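Local coordinates for HD domain-containing protein (Aquifex aeolicus, PDB 2HEK), which probably acts as a metal-dependent dGTPase of the HD family and binds zinc and GDP at well-separated sites, at residues Ile228-Leu233 with Ile277-Phe283. Numbering follows the deposited sequence.
Sequences ILSIHL and IFQRKHF. With GDP (guanosine-5'-diphosphate), chain G.
I277, near the C-terminal end of helix 271-278, lays its CG1-CD1 arm against helix 224-240. Its CG1 meets CB of H232 at 3.8 Å, and CD1 reaches the backbone of L233. CD2 of L229 packs near the carbonyl oxygen of I277. Q279 leaves the helix, and the chain turns toward the nucleotide. R280 bends at chi2 and lays one guanidinium face over the guanine of GDP. At the guanidinium edge, NH2 of R280 donates a nearly straight bond to O5' of GDP (3.0 Å, 172°). NE makes a weak bond to O2A. Replacing R280 with an alanine would probably leave O5' without this donor and uncover one side of the base. H282 grips the same alpha-phosphate oxygen: NE2 donates to O2A of GDP at 2.8 Å. Its other nitrogen, ND1, bonds to F283 O at 2.8 Å, which fixes the ring's rotation. CG2 of I228 lies 3.8 Å from H282 ND1, and L229 CD2 touches H282 CB. F283 N donates to NE2 of H232 (3.1 Å, 169°), close to the imidazole plane. The H232 edge, led by CE1, also meets one F283 ring face in a T-shaped stack, planes at 76°. The site is completed by the second subunit, whose K3 and D24 also bind this GDP. With acceptors at both nitrogens, H282 is probably doubly protonated, and so positively charged, beside the diphosphate.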
loop_
_atom_site.group_PDB
_atom_site.type_symbol
_atom_site.label_atom_id
_atom_site.label_comp_id
_atom_site.label_asym_id
_atom_site.label_seq_id
_atom_site.Cartn_x
_atom_site.Cartn_y
_atom_site.Cartn_z
ATOM N N ILE A 228 5.614 -31.497 -3.422
ATOM C CA ILE A 228 5.048 -32.893 -3.463
ATOM C C ILE A 228 3.801 -33.011 -4.364
ATOM O O ILE A 228 3.627 -33.998 -5.107
ATOM C CB ILE A 228 4.846 -33.545 -2.035
ATOM C CG1 ILE A 228 4.476 -35.046 -2.129
ATOM C CG2 ILE A 228 3.815 -32.797 -1.164
ATOM C CD1 ILE A 228 5.598 -35.925 -2.763
ATOM N N LEU A 229 2.943 -31.995 -4.329
ATOM C CA LEU A 229 1.829 -31.953 -5.269
ATOM C C LEU A 229 2.294 -32.013 -6.726
ATOM O O LEU A 229 1.720 -32.727 -7.539
ATOM C CB LEU A 229 0.964 -30.695 -5.023
ATOM C CG LEU A 229 0.227 -30.697 -3.664
ATOM C CD1 LEU A 229 -0.410 -29.309 -3.344
ATOM C CD2 LEU A 229 -0.841 -31.807 -3.634
ATOM N N SER A 230 3.337 -31.264 -7.061
ATOM C CA SER A 230 3.890 -31.254 -8.415
ATOM C C SER A 230 4.506 -32.612 -8.778
ATOM O O SER A 230 4.365 -33.074 -9.913
ATOM C CB SER A 230 4.935 -30.143 -8.554
ATOM O OG SER A 230 5.445 -30.111 -9.879
ATOM N N ILE A 231 5.176 -33.238 -7.809
ATOM C CA ILE A 231 5.696 -34.611 -7.966
ATOM C C ILE A 231 4.555 -35.581 -8.326
ATOM O O ILE A 231 4.648 -36.262 -9.334
ATOM C CB ILE A 231 6.511 -35.052 -6.739
ATOM C CG1 ILE A 231 7.829 -34.257 -6.660
ATOM C CG2 ILE A 231 6.829 -36.551 -6.750
ATOM C CD1 ILE A 231 8.506 -34.414 -5.331
ATOM N N HIS A 232 3.459 -35.574 -7.565
ATOM C CA HIS A 232 2.265 -36.374 -7.907
ATOM C C HIS A 232 1.657 -36.030 -9.262
ATOM O O HIS A 232 1.331 -36.919 -10.041
ATOM C CB HIS A 232 1.183 -36.309 -6.814
ATOM C CG HIS A 232 1.623 -36.851 -5.490
ATOM N ND1 HIS A 232 2.273 -38.062 -5.364
ATOM C CD2 HIS A 232 1.477 -36.370 -4.231
ATOM C CE1 HIS A 232 2.536 -38.285 -4.088
ATOM N NE2 HIS A 232 2.055 -37.278 -3.380
ATOM N N LEU A 233 1.512 -34.736 -9.553
ATOM C CA LEU A 233 0.938 -34.300 -10.808
ATOM C C LEU A 233 1.765 -34.768 -12.007
ATOM O O LEU A 233 1.230 -35.255 -13.004
ATOM C CB LEU A 233 0.773 -32.779 -10.842
ATOM C CG LEU A 233 0.152 -32.534 -12.215
ATOM C CD1 LEU A 233 -1.352 -32.350 -12.208
ATOM C CD2 LEU A 233 0.824 -31.417 -12.903
ATOM N N ILE A 277 -3.560 -35.890 -5.115
ATOM C CA ILE A 277 -3.535 -34.498 -5.563
ATOM C C ILE A 277 -4.722 -33.697 -5.021
ATOM O O ILE A 277 -4.534 -32.587 -4.549
ATOM C CB ILE A 277 -3.523 -34.380 -7.077
ATOM C CG1 ILE A 277 -2.256 -35.019 -7.661
ATOM C CG2 ILE A 277 -3.610 -32.871 -7.490
ATOM C CD1 ILE A 277 -2.335 -35.286 -9.155
ATOM N N PHE A 278 -5.927 -34.273 -5.090
ATOM C CA PHE A 278 -7.149 -33.512 -4.815
ATOM C C PHE A 278 -7.891 -33.853 -3.525
ATOM O O PHE A 278 -8.758 -33.083 -3.095
ATOM C CB PHE A 278 -8.090 -33.598 -6.014
ATOM C CG PHE A 278 -7.623 -32.807 -7.194
ATOM C CD1 PHE A 278 -7.355 -33.431 -8.396
ATOM C CD2 PHE A 278 -7.418 -31.419 -7.089
ATOM C CE1 PHE A 278 -6.923 -32.704 -9.493
ATOM C CE2 PHE A 278 -6.975 -30.689 -8.161
ATOM C CZ PHE A 278 -6.729 -31.330 -9.379
ATOM N N GLN A 279 -7.551 -34.967 -2.887
ATOM C CA GLN A 279 -8.204 -35.342 -1.628
ATOM C C GLN A 279 -7.303 -35.250 -0.408
ATOM O O GLN A 279 -7.482 -35.970 0.564
ATOM C CB GLN A 279 -8.701 -36.780 -1.692
ATOM C CG GLN A 279 -9.929 -37.000 -2.574
ATOM C CD GLN A 279 -10.573 -38.355 -2.342
ATOM O OE1 GLN A 279 -10.112 -39.136 -1.499
ATOM N NE2 GLN A 279 -11.633 -38.840 -2.957
ATOM N N ARG A 280 -6.289 -34.402 -0.460
ATOM C CA ARG A 280 -5.327 -34.158 0.634
ATOM C C ARG A 280 -4.635 -35.415 1.165
ATOM O O ARG A 280 -4.331 -35.499 2.343
ATOM C CB ARG A 280 -6.029 -33.396 1.765
ATOM C CG ARG A 280 -5.233 -32.184 2.300
ATOM C CD ARG A 280 -5.456 -30.885 1.530
ATOM N NE ARG A 280 -4.416 -29.892 1.779
ATOM C CZ ARG A 280 -4.046 -28.963 0.905
ATOM N NH1 ARG A 280 -4.633 -28.898 -0.281
ATOM N NH2 ARG A 280 -3.090 -28.101 1.219
ATOM N N LYS A 281 -4.341 -36.350 0.271
ATOM C CA LYS A 281 -3.659 -37.601 0.622
ATOM C C LYS A 281 -2.247 -37.628 0.011
ATOM O O LYS A 281 -1.708 -38.702 -0.234
ATOM C CB LYS A 281 -4.475 -38.815 0.166
ATOM C CG LYS A 281 -5.852 -38.943 0.797
ATOM C CD LYS A 281 -6.492 -40.282 0.464
ATOM C CE LYS A 281 -7.927 -40.377 0.954
ATOM N NZ LYS A 281 -8.768 -41.197 0.039
ATOM N N HIS A 282 -1.678 -36.435 -0.231
ATOM C CA HIS A 282 -0.314 -36.307 -0.747
ATOM C C HIS A 282 0.653 -36.968 0.239
ATOM O O HIS A 282 0.396 -36.979 1.451
ATOM C CB HIS A 282 0.072 -34.807 -0.966
ATOM C CG HIS A 282 0.015 -33.961 0.276
ATOM N ND1 HIS A 282 1.051 -33.898 1.188
ATOM C CD2 HIS A 282 -0.918 -33.081 0.714
ATOM C CE1 HIS A 282 0.724 -33.079 2.177
ATOM N NE2 HIS A 282 -0.463 -32.559 1.905
ATOM N N PHE A 283 1.768 -37.495 -0.266
ATOM C CA PHE A 283 2.815 -37.988 0.628
ATOM C C PHE A 283 3.171 -36.895 1.624
ATOM O O PHE A 283 3.184 -35.690 1.294
ATOM C CB PHE A 283 4.044 -38.463 -0.143
ATOM C CG PHE A 283 3.873 -39.806 -0.854
ATOM C CD1 PHE A 283 2.620 -40.363 -1.071
ATOM C CD2 PHE A 283 4.984 -40.485 -1.328
ATOM C CE1 PHE A 283 2.486 -41.588 -1.741
ATOM C CE2 PHE A 283 4.869 -41.715 -2.003
ATOM C CZ PHE A 283 3.615 -42.270 -2.210
HETATM P PB GDP G . 0.610 -30.448 6.069
HETATM O O1B GDP G . 1.978 -29.779 6.027
HETATM O O2B GDP G . 0.734 -31.929 6.409
HETATM O O3B GDP G . -0.259 -29.774 7.129
HETATM O O3A GDP G . -0.084 -30.352 4.610
HETATM P PA GDP G . -1.610 -29.922 4.317
HETATM O O1A GDP G . -2.530 -30.023 5.504
HETATM O O2A GDP G . -2.148 -30.750 3.180
HETATM O "O5'" GDP G . -1.551 -28.387 3.803
HETATM C "C5'" GDP G . -0.517 -27.463 4.110
HETATM C "C4'" GDP G . -0.965 -26.012 3.890
HETATM O "O4'" GDP G . -1.986 -25.835 2.888
HETATM C "C3'" GDP G . -1.514 -25.395 5.149
HETATM O "O3'" GDP G . -0.810 -24.123 5.255
HETATM C "C2'" GDP G . -2.931 -25.076 4.777
HETATM O "O2'" GDP G . -3.241 -23.878 5.447
HETATM C "C1'" GDP G . -2.898 -24.822 3.293
HETATM N N9 GDP G . -4.162 -25.161 2.602
HETATM C C8 GDP G . -4.679 -24.527 1.537
HETATM N N7 GDP G . -5.812 -25.123 1.112
HETATM C C5 GDP G . -6.033 -26.164 1.931
HETATM C C6 GDP G . -7.071 -27.203 2.059
HETATM O O6 GDP G . -7.985 -27.200 1.246
HETATM N N1 GDP G . -6.954 -28.153 3.004
HETATM C C2 GDP G . -5.931 -28.156 3.885
HETATM N N2 GDP G . -5.897 -29.148 4.836
HETATM N N3 GDP G . -4.935 -27.210 3.827
HETATM C C4 GDP G . -4.945 -26.219 2.896
#